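Local structure of beta-lactamase Mb2281c (Mycobacterium bovis, 3I7J) at residues 5-10 with 15-20; 9-14 with 253-258; 75-80 with 179-184; 162-167 with 234-239; 187-192 with 198-203. The protein is probably a serine beta-lactamase-family hydrolase, of the class whose members open the ring of beta-lactam antibiotics or cleave related peptide and ester bonds. All coordinates share one frame; numbering follows the deposited sequence.

Contact 1: 5-10 with 15-20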
# COMPACT_ATOMS: atom_id res chain seq x y z
N GLU A 5 13.96 -9.89 -15.42
CA GLU A 5 15.34 -10.34 -15.40
C GLU A 5 16.31 -9.22 -15.03
O GLU A 5 17.39 -9.47 -14.51
CB GLU A 5 15.72 -10.96 -16.74
CG GLU A 5 14.91 -12.19 -17.07
CD GLU A 5 15.29 -12.79 -18.41
OE1 GLU A 5 16.48 -13.11 -18.59
OE2 GLU A 5 14.40 -12.94 -19.27
N VAL A 6 15.90 -7.98 -15.28
CA VAL A 6 16.76 -6.85 -14.96
C VAL A 6 17.14 -6.86 -13.48
O VAL A 6 18.08 -6.18 -13.07
CB VAL A 6 16.07 -5.51 -15.28
CG1 VAL A 6 14.93 -5.26 -14.29
CG2 VAL A 6 17.10 -4.38 -15.23
N LEU A 7 16.40 -7.62 -12.67
CA LEU A 7 16.68 -7.68 -11.24
C LEU A 7 18.06 -8.27 -10.97
O LEU A 7 18.72 -7.90 -9.99
CB LEU A 7 15.62 -8.52 -10.53
CG LEU A 7 14.60 -7.78 -9.65
CD1 LEU A 7 13.81 -6.79 -10.48
CD2 LEU A 7 13.67 -8.79 -9.00
N GLY A 8 18.50 -9.19 -11.82
CA GLY A 8 19.80 -9.81 -11.64
C GLY A 8 20.94 -8.81 -11.69
O GLY A 8 22.02 -9.06 -11.15
N GLY A 9 20.71 -7.67 -12.34
CA GLY A 9 21.74 -6.66 -12.43
C GLY A 9 21.57 -5.53 -11.43
O GLY A 9 22.32 -4.56 -11.46
N TRP A 10 20.58 -5.66 -10.54
CA TRP A 10 20.34 -4.63 -9.53
C TRP A 10 21.36 -4.67 -8.42
O TRP A 10 21.79 -5.75 -7.99
CB TRP A 10 18.94 -4.78 -8.93
CG TRP A 10 17.84 -4.17 -9.75
CD1 TRP A 10 17.86 -3.90 -11.09
CD2 TRP A 10 16.53 -3.81 -9.29
NE1 TRP A 10 16.65 -3.40 -11.49
CE2 TRP A 10 15.81 -3.34 -10.41
CE3 TRP A 10 15.89 -3.85 -8.04
CZ2 TRP A 10 14.48 -2.90 -10.32
CZ3 TRP A 10 14.57 -3.41 -7.95
CH2 TRP A 10 13.88 -2.95 -9.09
N ALA A 15 16.68 -9.90 -4.30
CA ALA A 15 15.41 -9.34 -4.77
C ALA A 15 14.52 -10.43 -5.35
O ALA A 15 15.00 -11.50 -5.73
CB ALA A 15 15.67 -8.26 -5.83
N ALA A 16 13.22 -10.16 -5.39
CA ALA A 16 12.24 -11.09 -5.94
C ALA A 16 11.08 -10.24 -6.46
O ALA A 16 10.78 -9.17 -5.93
CB ALA A 16 11.76 -12.05 -4.86
N ALA A 17 10.43 -10.71 -7.52
CA ALA A 17 9.34 -9.95 -8.09
C ALA A 17 8.35 -10.83 -8.82
O ALA A 17 8.63 -11.99 -9.13
CB ALA A 17 9.89 -8.89 -9.03
N ALA A 18 7.19 -10.25 -9.10
CA ALA A 18 6.13 -10.95 -9.79
C ALA A 18 5.21 -9.98 -10.51
O ALA A 18 4.91 -8.89 -10.02
CB ALA A 18 5.32 -11.78 -8.80
N VAL A 19 4.77 -10.38 -11.70
CA VAL A 19 3.83 -9.59 -12.48
C VAL A 19 2.53 -10.37 -12.33
O VAL A 19 2.50 -11.58 -12.55
CB VAL A 19 4.20 -9.53 -13.97
CG1 VAL A 19 3.14 -8.73 -14.73
CG2 VAL A 19 5.57 -8.90 -14.16
N ILE A 20 1.47 -9.67 -11.94
CA ILE A 20 0.17 -10.31 -11.74
C ILE A 20 -0.88 -9.70 -12.66
O ILE A 20 -0.90 -8.48 -12.89
CB ILE A 20 -0.32 -10.15 -10.27
CG1 ILE A 20 0.72 -10.72 -9.30
CG2 ILE A 20 -1.66 -10.85 -10.08
CD1 ILE A 20 1.93 -9.82 -9.09
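Leu7, the residue that meets the strand here, stands in a short 3-10 turn whose tightest backbone bond runs from Gly8 N to Glu5 O at 2.9 Å; Trp10 N in turn bonds to Leu7 O at 3.0 Å. This turn, near the start of the chain, packs on the first strand (15-21) of the six-stranded antiparallel sheet in the alpha/beta fold expected for the beta-lactamase family. Most of the contact is made by one methyl, Leu7 CD2, with Leu7 CG adding an approach of 4.0 Å to Ala15 CB. Leu7 CD2 sits 3.8 Å from Ala15 CB and equally 3.8 Å from Ala17 CB, so it bridges two alternate residues that project from the same side of the strand. Ala16 lies between them with CB turned to the other side, where Val153 of helix 153-164 receives it, and only its backbone approaches, Ala16 N being 3.9 Å from Leu7 CD2. The strand presents alanine methyls here, and the CA atoms of Leu7 and Ala15 are 6.8 Å apart. Leu7 also touches Ile263 and His29, which places it between helix 256-271 and two adjacent strands of the sheet, 15-21 and 24-29. Its chi1 of -108° is close to eclipsed, which may carry a small torsional cost. While CD2 serves the strand, the other branch turns back within the segment: Leu7 CD1 lies 3.9 Å above the plane of the Trp10 ring, offset toward its rim.

Contact 2: 9-14 with 253-258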
# COMPACT_ATOMS: atom_id res chain seq x y z
N GLY A 9 20.71 -7.67 -12.34
CA GLY A 9 21.74 -6.66 -12.43
C GLY A 9 21.57 -5.53 -11.43
O GLY A 9 22.32 -4.56 -11.46
N TRP A 10 20.58 -5.66 -10.54
CA TRP A 10 20.34 -4.63 -9.53
C TRP A 10 21.36 -4.67 -8.42
O TRP A 10 21.79 -5.75 -7.99
CB TRP A 10 18.94 -4.78 -8.93
CG TRP A 10 17.84 -4.17 -9.75
CD1 TRP A 10 17.86 -3.90 -11.09
CD2 TRP A 10 16.53 -3.81 -9.29
NE1 TRP A 10 16.65 -3.40 -11.49
CE2 TRP A 10 15.81 -3.34 -10.41
CE3 TRP A 10 15.89 -3.85 -8.04
CZ2 TRP A 10 14.48 -2.90 -10.32
CZ3 TRP A 10 14.57 -3.41 -7.95
CH2 TRP A 10 13.88 -2.95 -9.09
N PRO A 11 21.78 -3.50 -7.93
CA PRO A 11 22.76 -3.40 -6.85
C PRO A 11 22.12 -3.65 -5.48
O PRO A 11 22.14 -2.77 -4.61
CB PRO A 11 23.28 -1.98 -7.00
CG PRO A 11 22.06 -1.24 -7.44
CD PRO A 11 21.48 -2.16 -8.49
N VAL A 12 21.56 -4.84 -5.30
CA VAL A 12 20.91 -5.20 -4.04
C VAL A 12 21.37 -6.60 -3.62
O VAL A 12 21.69 -7.43 -4.46
CB VAL A 12 19.38 -5.22 -4.20
CG1 VAL A 12 18.90 -3.88 -4.73
CG2 VAL A 12 18.97 -6.35 -5.13
N PRO A 13 21.41 -6.88 -2.31
CA PRO A 13 21.83 -8.19 -1.79
C PRO A 13 20.93 -9.33 -2.24
O PRO A 13 21.36 -10.48 -2.35
CB PRO A 13 21.79 -7.99 -0.27
CG PRO A 13 22.06 -6.51 -0.11
CD PRO A 13 21.19 -5.93 -1.21
N ALA A 14 19.66 -9.01 -2.51
CA ALA A 14 18.68 -10.00 -2.96
C ALA A 14 17.38 -9.30 -3.35
O ALA A 14 17.03 -8.25 -2.80
CB ALA A 14 18.40 -11.02 -1.85
N GLY A 253 16.69 4.23 -1.73
CA GLY A 253 17.72 5.25 -1.86
C GLY A 253 17.82 5.73 -3.30
O GLY A 253 16.96 5.41 -4.12
N ASP A 254 18.86 6.49 -3.63
CA ASP A 254 19.02 6.99 -4.98
C ASP A 254 19.18 5.88 -6.02
O ASP A 254 18.83 6.06 -7.19
CB ASP A 254 20.23 7.95 -5.08
CG ASP A 254 20.07 9.19 -4.21
OD1 ASP A 254 18.95 9.74 -4.13
OD2 ASP A 254 21.08 9.62 -3.61
N TRP A 255 19.72 4.74 -5.61
CA TRP A 255 19.91 3.62 -6.52
C TRP A 255 18.62 3.17 -7.20
O TRP A 255 18.63 2.70 -8.34
CB TRP A 255 20.53 2.41 -5.80
CG TRP A 255 19.62 1.78 -4.78
CD1 TRP A 255 19.46 2.16 -3.47
CD2 TRP A 255 18.68 0.72 -5.00
NE1 TRP A 255 18.49 1.39 -2.87
CE2 TRP A 255 17.99 0.51 -3.79
CE3 TRP A 255 18.36 -0.07 -6.12
CZ2 TRP A 255 16.99 -0.46 -3.66
CZ3 TRP A 255 17.36 -1.04 -5.98
CH2 TRP A 255 16.69 -1.22 -4.76
N ALA A 256 17.50 3.33 -6.51
CA ALA A 256 16.21 2.89 -7.05
C ALA A 256 15.48 3.93 -7.89
O ALA A 256 14.61 3.58 -8.69
CB ALA A 256 15.31 2.43 -5.92
N LEU A 257 15.84 5.20 -7.71
CA LEU A 257 15.20 6.30 -8.42
C LEU A 257 14.96 6.10 -9.92
O LEU A 257 13.92 6.51 -10.43
CB LEU A 257 15.98 7.60 -8.18
CG LEU A 257 16.05 8.07 -6.71
CD1 LEU A 257 16.70 9.46 -6.64
CD2 LEU A 257 14.65 8.13 -6.12
N ASP A 258 15.89 5.47 -10.62
CA ASP A 258 15.68 5.24 -12.05
C ASP A 258 15.28 3.80 -12.35
O ASP A 258 14.52 3.54 -13.29
CB ASP A 258 16.94 5.61 -12.84
CG ASP A 258 17.21 7.11 -12.84
OD1 ASP A 258 16.26 7.88 -13.07
OD2 ASP A 258 18.36 7.51 -12.60
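An inverse gamma turn centred on Pro11 joins the opening 3-10 turn to the first strand, and its residues Trp10, Pro11 and Val12 gather around Trp255 at the approach to helix 256-271. The two tryptophans form an offset edge-to-face pair: the edge of Trp255 is directed to the face of Trp10, with six-membered ring centroids 5.9 Å apart and planes at 69°. Their nearest atoms are Trp10 CE3 and Trp255 CZ3, at 3.8 Å. Val12 comes over one face of the Trp255 indole, its CG1 3.5 Å from Trp255 CH2, while Ala256 CB lies 3.7 Å above the opposite face. The indole is thereby sandwiched between two aliphatic groups. Pro11 CG adds an oblique contact, 4.1 Å from Trp255 CE3. A chi1 of 67° places Trp255 CG between its own backbone N and carbonyl carbon and aims the benzene part of the indole at the turn; NE1, at the far side, bonds to Asp251 O, and Arg250 adds a cation-pi contact. Within this partly buried cluster, Trp10 also meets Trp260 and Leu259 of helix 256-271, and both Trp10 and Trp255 touch Thr248 at the end of strand 242-248.

Contact 3: 75-80 with 179-184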
# COMPACT_ATOMS: atom_id res chain seq x y z
N LEU A 75 -7.74 8.97 8.76
CA LEU A 75 -6.57 8.19 9.12
C LEU A 75 -6.06 7.40 7.92
O LEU A 75 -4.85 7.37 7.66
CB LEU A 75 -6.90 7.26 10.28
CG LEU A 75 -7.31 8.02 11.54
CD1 LEU A 75 -7.78 7.02 12.60
CD2 LEU A 75 -6.11 8.83 12.06
N LEU A 76 -6.98 6.79 7.18
CA LEU A 76 -6.63 6.01 6.00
C LEU A 76 -6.01 6.84 4.88
O LEU A 76 -5.12 6.38 4.17
CB LEU A 76 -7.88 5.30 5.46
CG LEU A 76 -8.37 4.08 6.26
CD1 LEU A 76 -9.81 3.72 5.87
CD2 LEU A 76 -7.44 2.92 5.99
N ALA A 77 -6.49 8.08 4.74
CA ALA A 77 -6.03 8.98 3.69
C ALA A 77 -4.94 9.97 4.13
O ALA A 77 -4.55 10.84 3.36
CB ALA A 77 -7.22 9.75 3.12
N HIS A 78 -4.47 9.84 5.36
CA HIS A 78 -3.42 10.71 5.89
C HIS A 78 -3.84 12.18 5.92
O HIS A 78 -3.07 13.06 5.52
CB HIS A 78 -2.14 10.56 5.06
CG HIS A 78 -1.64 9.15 5.00
ND1 HIS A 78 -1.10 8.50 6.09
CD2 HIS A 78 -1.65 8.25 3.99
CE1 HIS A 78 -0.81 7.26 5.76
NE2 HIS A 78 -1.13 7.08 4.49
N THR A 79 -5.06 12.46 6.37
CA THR A 79 -5.52 13.84 6.47
C THR A 79 -6.00 14.17 7.88
O THR A 79 -6.65 15.19 8.08
CB THR A 79 -6.68 14.14 5.47
OG1 THR A 79 -7.83 13.34 5.81
CG2 THR A 79 -6.26 13.84 4.04
N SER A 80 -5.65 13.34 8.86
CA SER A 80 -6.08 13.58 10.24
C SER A 80 -5.40 14.77 10.91
O SER A 80 -5.83 15.20 11.97
CB SER A 80 -5.84 12.33 11.09
OG SER A 80 -4.45 12.11 11.28
N THR A 179 -10.19 5.57 -5.00
CA THR A 179 -10.57 6.90 -5.45
C THR A 179 -9.93 7.91 -4.50
O THR A 179 -9.85 7.67 -3.29
CB THR A 179 -12.09 7.10 -5.41
OG1 THR A 179 -12.71 6.20 -6.33
CG2 THR A 179 -12.45 8.53 -5.78
N VAL A 180 -9.50 9.03 -5.05
CA VAL A 180 -8.87 10.04 -4.22
C VAL A 180 -9.82 10.56 -3.14
O VAL A 180 -10.95 10.97 -3.41
CB VAL A 180 -8.32 11.22 -5.08
CG1 VAL A 180 -9.42 11.82 -5.93
CG2 VAL A 180 -7.69 12.28 -4.17
N GLN A 181 -9.33 10.51 -1.91
CA GLN A 181 -10.05 10.94 -0.74
C GLN A 181 -9.49 12.30 -0.33
O GLN A 181 -8.27 12.45 -0.23
CB GLN A 181 -9.82 9.92 0.38
CG GLN A 181 -10.19 8.49 -0.00
CD GLN A 181 -11.69 8.31 -0.10
OE1 GLN A 181 -12.43 8.78 0.75
NE2 GLN A 181 -12.14 7.61 -1.13
N PHE A 182 -10.36 13.28 -0.10
CA PHE A 182 -9.91 14.62 0.25
C PHE A 182 -9.03 15.14 -0.89
O PHE A 182 -7.84 15.39 -0.72
CB PHE A 182 -9.12 14.60 1.56
CG PHE A 182 -9.88 14.05 2.73
CD1 PHE A 182 -10.81 14.83 3.42
CD2 PHE A 182 -9.66 12.74 3.15
CE1 PHE A 182 -11.52 14.32 4.51
CE2 PHE A 182 -10.36 12.20 4.24
CZ PHE A 182 -11.30 12.99 4.92
N PRO A 183 -9.60 15.28 -2.10
CA PRO A 183 -8.88 15.76 -3.28
C PRO A 183 -8.46 17.21 -3.16
O PRO A 183 -9.04 17.97 -2.38
CB PRO A 183 -9.91 15.57 -4.39
CG PRO A 183 -11.19 15.89 -3.68
CD PRO A 183 -11.03 15.08 -2.41
N GLY A 184 -7.43 17.59 -3.92
CA GLY A 184 -6.96 18.96 -3.91
C GLY A 184 -5.86 19.26 -2.92
O GLY A 184 -5.29 20.35 -2.95
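This is a buried, mainly apolar contact between the C-terminal end of helix 72-76 and the loop that leads from helix 171-177 to strand 187-189. The helix finishes in a Schellman motif, with His78 at positive phi, and the chain then brings Ala77 and Thr79 against Gln181 and Phe182. Thr79 lies over one face of the Phe182 ring: its CB is 4.3 Å from the ring centroid and 20° off the normal, a CH-pi contact, and its OG1 stands 3.2 Å from Phe182 CE2, above the rim. Thr79 CG2 follows along the same face, 3.7 Å from Phe182 CD2. Ala77 CB approaches instead at the ring edge, 3.9 Å from Phe182 CD2, and also meets Gln181 CB at 3.8 Å. Beyond CB the Gln181 chain bends at chi2 (-71°), so the amide leaves the interface; Gln181 NE2 donates to Thr179 O at 3.1 Å, from above the carbonyl plane, while OE1 accepts from Arg73 NH1. Arg97 ties the two backbones together, its NH2 bonding to both Ala77 O and Gln181 O, and Phe182 also meets the ring of His74. Polar bonds to Arg73 and Arg97 thus flank the apolar contact. The Thr79 hydroxyl, by contrast, is buried with no hydrogen-bonding partner in the model; lying over the aromatic face may compensate it only weakly.

Contact 4: 162-167 with 234-239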
# COMPACT_ATOMS: atom_id res chain seq x y z
N ASP A 162 -6.24 -9.58 -5.33
CA ASP A 162 -7.42 -9.05 -4.67
C ASP A 162 -7.58 -7.57 -5.02
O ASP A 162 -8.70 -7.05 -5.05
CB ASP A 162 -7.28 -9.22 -3.15
CG ASP A 162 -8.58 -8.96 -2.42
OD1 ASP A 162 -9.53 -9.73 -2.62
OD2 ASP A 162 -8.64 -7.99 -1.64
N LEU A 163 -6.47 -6.90 -5.29
CA LEU A 163 -6.51 -5.47 -5.65
C LEU A 163 -6.92 -5.26 -7.11
O LEU A 163 -7.35 -4.18 -7.49
CB LEU A 163 -5.15 -4.83 -5.39
CG LEU A 163 -4.66 -4.85 -3.94
CD1 LEU A 163 -3.29 -4.18 -3.81
CD2 LEU A 163 -5.68 -4.14 -3.07
N LEU A 164 -6.80 -6.32 -7.90
CA LEU A 164 -7.12 -6.29 -9.32
C LEU A 164 -8.59 -6.68 -9.51
O LEU A 164 -9.30 -6.08 -10.32
CB LEU A 164 -6.21 -7.28 -10.04
CG LEU A 164 -5.54 -6.96 -11.38
CD1 LEU A 164 -5.06 -5.52 -11.44
CD2 LEU A 164 -4.37 -7.93 -11.57
N ARG A 165 -9.02 -7.68 -8.76
CA ARG A 165 -10.39 -8.20 -8.76
C ARG A 165 -10.77 -8.39 -7.29
O ARG A 165 -10.58 -9.47 -6.74
CB ARG A 165 -10.44 -9.56 -9.49
CG ARG A 165 -10.15 -9.49 -10.98
CD ARG A 165 -11.25 -8.72 -11.70
NE ARG A 165 -11.04 -8.67 -13.15
CZ ARG A 165 -10.18 -7.85 -13.75
NH1 ARG A 165 -9.45 -7.00 -13.04
NH2 ARG A 165 -10.07 -7.88 -15.07
N PRO A 166 -11.31 -7.35 -6.65
CA PRO A 166 -11.70 -7.40 -5.24
C PRO A 166 -12.55 -8.58 -4.80
O PRO A 166 -13.56 -8.89 -5.42
CB PRO A 166 -12.41 -6.07 -5.03
CG PRO A 166 -12.97 -5.77 -6.39
CD PRO A 166 -11.80 -6.11 -7.27
N SER A 167 -12.11 -9.25 -3.74
CA SER A 167 -12.85 -10.38 -3.20
C SER A 167 -13.01 -10.21 -1.69
O SER A 167 -14.06 -10.52 -1.12
CB SER A 167 -12.13 -11.69 -3.48
OG SER A 167 -12.89 -12.77 -2.97
N ILE A 234 4.56 -2.06 -4.38
CA ILE A 234 3.49 -2.74 -5.07
C ILE A 234 2.60 -1.70 -5.74
O ILE A 234 2.22 -0.71 -5.12
CB ILE A 234 2.63 -3.61 -4.12
CG1 ILE A 234 1.44 -4.20 -4.89
CG2 ILE A 234 2.11 -2.77 -2.94
CD1 ILE A 234 0.62 -5.21 -4.07
N TRP A 235 2.33 -1.90 -7.02
CA TRP A 235 1.42 -1.02 -7.71
C TRP A 235 0.49 -1.88 -8.54
O TRP A 235 0.84 -2.98 -8.97
CB TRP A 235 2.14 0.05 -8.57
CG TRP A 235 3.07 -0.41 -9.67
CD1 TRP A 235 4.42 -0.20 -9.73
CD2 TRP A 235 2.71 -1.03 -10.92
NE1 TRP A 235 4.92 -0.64 -10.93
CE2 TRP A 235 3.89 -1.15 -11.68
CE3 TRP A 235 1.50 -1.48 -11.47
CZ2 TRP A 235 3.90 -1.71 -12.97
CZ3 TRP A 235 1.51 -2.04 -12.74
CH2 TRP A 235 2.71 -2.15 -13.48
N VAL A 236 -0.72 -1.37 -8.70
CA VAL A 236 -1.78 -2.03 -9.45
C VAL A 236 -2.26 -0.97 -10.41
O VAL A 236 -2.61 0.12 -9.99
CB VAL A 236 -2.94 -2.43 -8.51
CG1 VAL A 236 -3.99 -3.22 -9.26
CG2 VAL A 236 -2.39 -3.22 -7.32
N ASP A 237 -2.26 -1.28 -11.70
CA ASP A 237 -2.71 -0.30 -12.68
C ASP A 237 -4.04 -0.80 -13.24
O ASP A 237 -4.06 -1.73 -14.04
CB ASP A 237 -1.65 -0.17 -13.78
CG ASP A 237 -1.93 0.97 -14.73
OD1 ASP A 237 -3.12 1.20 -15.04
OD2 ASP A 237 -0.96 1.63 -15.17
N PRO A 238 -5.17 -0.18 -12.84
CA PRO A 238 -6.50 -0.59 -13.31
C PRO A 238 -6.71 -0.41 -14.81
O PRO A 238 -7.57 -1.06 -15.39
CB PRO A 238 -7.45 0.31 -12.51
CG PRO A 238 -6.65 0.72 -11.32
CD PRO A 238 -5.27 0.94 -11.89
N LYS A 239 -5.95 0.49 -15.42
CA LYS A 239 -6.09 0.73 -16.85
C LYS A 239 -5.38 -0.37 -17.63
O LYS A 239 -5.92 -0.90 -18.61
CB LYS A 239 -5.53 2.10 -17.24
CG LYS A 239 -5.75 2.48 -18.70
CD LYS A 239 -5.19 3.85 -19.06
CE LYS A 239 -5.94 4.99 -18.36
NZ LYS A 239 -7.33 5.18 -18.85
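Leu164, whose side chain packs on Val236, offers its carbonyl to a flat group: Leu164 O accepts an in-plane N-H of the Arg165 guanidinium, Arg165 NH1 coming to 2.9 Å from 60° out of the carbonyl plane. The Asp162 carboxylate is likewise met from above, by Ser167 N on OD1 at 2.9 Å and 43° out of plane. On the facing segment Asp237 OD1 is approached nearly end-on by Lys239 N at 2.9 Å, closing an Asx turn, and is gripped as well by Ser220 OG and Ala240 N. Between these polar ends the contact is aliphatic. Val236 spreads its two methyls over consecutive helix residues: Val236 CG2 is 3.7 Å from Leu163 CB, and Val236 CG1 is 3.3 Å from Leu164 CD1. The latter is tighter than usual for carbons, and Leu164 chi1 (-137°) is also off a staggered value, so this end may be slightly strained, or the model imprecise there. Helix 153-164 here lays its last turn on one face of the six-stranded antiparallel sheet, touching strand 232-237 at alternate residues: Ile234 CD1 meets Leu163 CD1 at 4.1 Å, whereas Trp235 turns to the other face and bonds through NE1 to Ser264 of helix 256-271. Asp162 OD2 is salt-bridged to Arg48 NE and Arg165 NH2 to Asp241 OD2. Phe224 of the adjacent strand touches both Leu163 and Val236.

Contact 5: 187-192 with 198-203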
# COMPACT_ATOMS: atom_id res chain seq x y z
N GLY A 187 1.26 18.11 -0.89
CA GLY A 187 2.12 17.60 0.16
C GLY A 187 3.30 16.79 -0.34
O GLY A 187 3.43 16.52 -1.53
N VAL A 188 4.16 16.40 0.58
CA VAL A 188 5.32 15.64 0.19
C VAL A 188 5.09 14.14 0.25
O VAL A 188 4.39 13.63 1.13
CB VAL A 188 6.54 16.00 1.06
CG1 VAL A 188 6.87 17.48 0.90
CG2 VAL A 188 6.26 15.68 2.51
N LEU A 189 5.66 13.44 -0.72
CA LEU A 189 5.59 12.00 -0.77
C LEU A 189 7.02 11.64 -0.36
O LEU A 189 7.96 11.84 -1.13
CB LEU A 189 5.31 11.51 -2.19
CG LEU A 189 5.49 9.99 -2.39
CD1 LEU A 189 4.49 9.22 -1.53
CD2 LEU A 189 5.27 9.66 -3.87
N PRO A 190 7.20 11.13 0.87
CA PRO A 190 8.52 10.76 1.37
C PRO A 190 9.40 10.12 0.30
O PRO A 190 9.02 9.13 -0.30
CB PRO A 190 8.19 9.80 2.51
CG PRO A 190 6.91 10.38 3.05
CD PRO A 190 6.13 10.71 1.81
N GLY A 191 10.56 10.71 0.06
CA GLY A 191 11.46 10.18 -0.94
C GLY A 191 11.30 10.83 -2.30
O GLY A 191 12.19 10.73 -3.15
N TYR A 192 10.17 11.49 -2.52
CA TYR A 192 9.93 12.14 -3.80
C TYR A 192 9.56 13.62 -3.70
O TYR A 192 9.14 14.23 -4.69
CB TYR A 192 8.87 11.38 -4.59
CG TYR A 192 9.36 10.03 -5.05
CD1 TYR A 192 9.24 8.90 -4.24
CD2 TYR A 192 10.03 9.90 -6.27
CE1 TYR A 192 9.79 7.68 -4.63
CE2 TYR A 192 10.58 8.69 -6.66
CZ TYR A 192 10.46 7.58 -5.84
OH TYR A 192 11.02 6.38 -6.21
N ASN A 198 -0.92 15.58 -3.90
CA ASN A 198 -0.36 14.33 -3.40
C ASN A 198 -1.55 13.43 -3.07
O ASN A 198 -1.87 13.19 -1.91
CB ASN A 198 0.50 14.57 -2.15
CG ASN A 198 1.32 13.35 -1.76
OD1 ASN A 198 1.57 12.47 -2.58
ND2 ASN A 198 1.75 13.29 -0.51
N ASP A 199 -2.21 12.94 -4.12
CA ASP A 199 -3.39 12.09 -3.99
C ASP A 199 -3.21 10.79 -3.23
O ASP A 199 -2.21 10.09 -3.38
CB ASP A 199 -3.94 11.77 -5.37
CG ASP A 199 -4.57 12.98 -6.04
OD1 ASP A 199 -4.65 14.05 -5.39
OD2 ASP A 199 -4.99 12.84 -7.21
N TRP A 200 -4.21 10.47 -2.43
CA TRP A 200 -4.20 9.24 -1.66
C TRP A 200 -5.62 8.67 -1.63
O TRP A 200 -6.60 9.42 -1.66
CB TRP A 200 -3.69 9.51 -0.24
CG TRP A 200 -2.71 8.49 0.26
CD1 TRP A 200 -3.00 7.26 0.78
CD2 TRP A 200 -1.28 8.59 0.26
NE1 TRP A 200 -1.84 6.59 1.09
CE2 TRP A 200 -0.77 7.38 0.78
CE3 TRP A 200 -0.37 9.60 -0.14
CZ2 TRP A 200 0.61 7.14 0.91
CZ3 TRP A 200 1.00 9.35 -0.01
CH2 TRP A 200 1.47 8.13 0.52
N GLY A 201 -5.72 7.35 -1.58
CA GLY A 201 -7.02 6.70 -1.53
C GLY A 201 -7.28 6.32 -0.09
O GLY A 201 -6.86 7.04 0.82
N LEU A 202 -7.95 5.19 0.14
CA LEU A 202 -8.22 4.74 1.50
C LEU A 202 -7.11 3.81 1.97
O LEU A 202 -7.33 2.61 2.15
CB LEU A 202 -9.57 4.02 1.58
CG LEU A 202 -10.84 4.85 1.40
CD1 LEU A 202 -12.05 3.92 1.42
CD2 LEU A 202 -10.95 5.87 2.51
N GLY A 203 -5.92 4.36 2.17
CA GLY A 203 -4.81 3.54 2.64
C GLY A 203 -3.85 3.20 1.52
O GLY A 203 -2.71 2.79 1.77
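Gly187 and Asn198 bring their CA atoms to 5.4 Å as the loop after the two-stranded hairpin (187-189 with 193-195) passes back beside its first strand, whose far end turns through Pro190 (psi 123°) and Gly191 (phi 94°) in a type II beta turn. Asn198 faces the strand, and with CG anti to the backbone N (chi1 -169°) its amide is set beside the Val188 and Leu189 backbone. Asn198 CB is 3.6 Å from Gly187 O, Asn198 ND2 is 3.1 Å from Val188 O, and Asn198 OD1 is 3.9 Å from Leu189 CB. The ND2 approach has too poor an angle to count as a hydrogen bond. Further along, Leu189 CD1 meets the benzene end of the Trp200 indole obliquely, 3.8 Å from Trp200 CH2, the two side chains crossing at about a right angle. Trp200 also meets His78 edge-to-face and contacts Tyr99, which with Ser40 and Lys43 fits, unconfirmed, the SxxK and Tyr pattern of serine beta-lactamases, so the contact probably borders the active site. Its chemistry is split: direct contact is van der Waals, while the hydrogen bond of Asn198 OD1 to Lys210 NZ, which also takes Asp199 O, satisfies the amide oxygen.

Contacts 1 and 4 are buried aliphatic packing on the same six-stranded sheet and touch through Ile20 and Leu164; each sets strand residues against leucine methyls. Contact 2 shares Gly9 and Trp10 with contact 1, but lies nearer the surface and relies on aromatic rings. Contact 3 lies on the opposite side of the chain's centre from contacts 1 and 2, its centre about 32 Å from that of contact 1. Contacts 3 and 5, centres 9 Å apart, are directly joined, probably by a hydrogen bond between Gln181 N and Trp200 O; both are buried, and bonds to Arg73, Arg97 and Lys210 accompany their aromatic rings. Contact 2 reaches contact 5 through Leu257 packing near Tyr192.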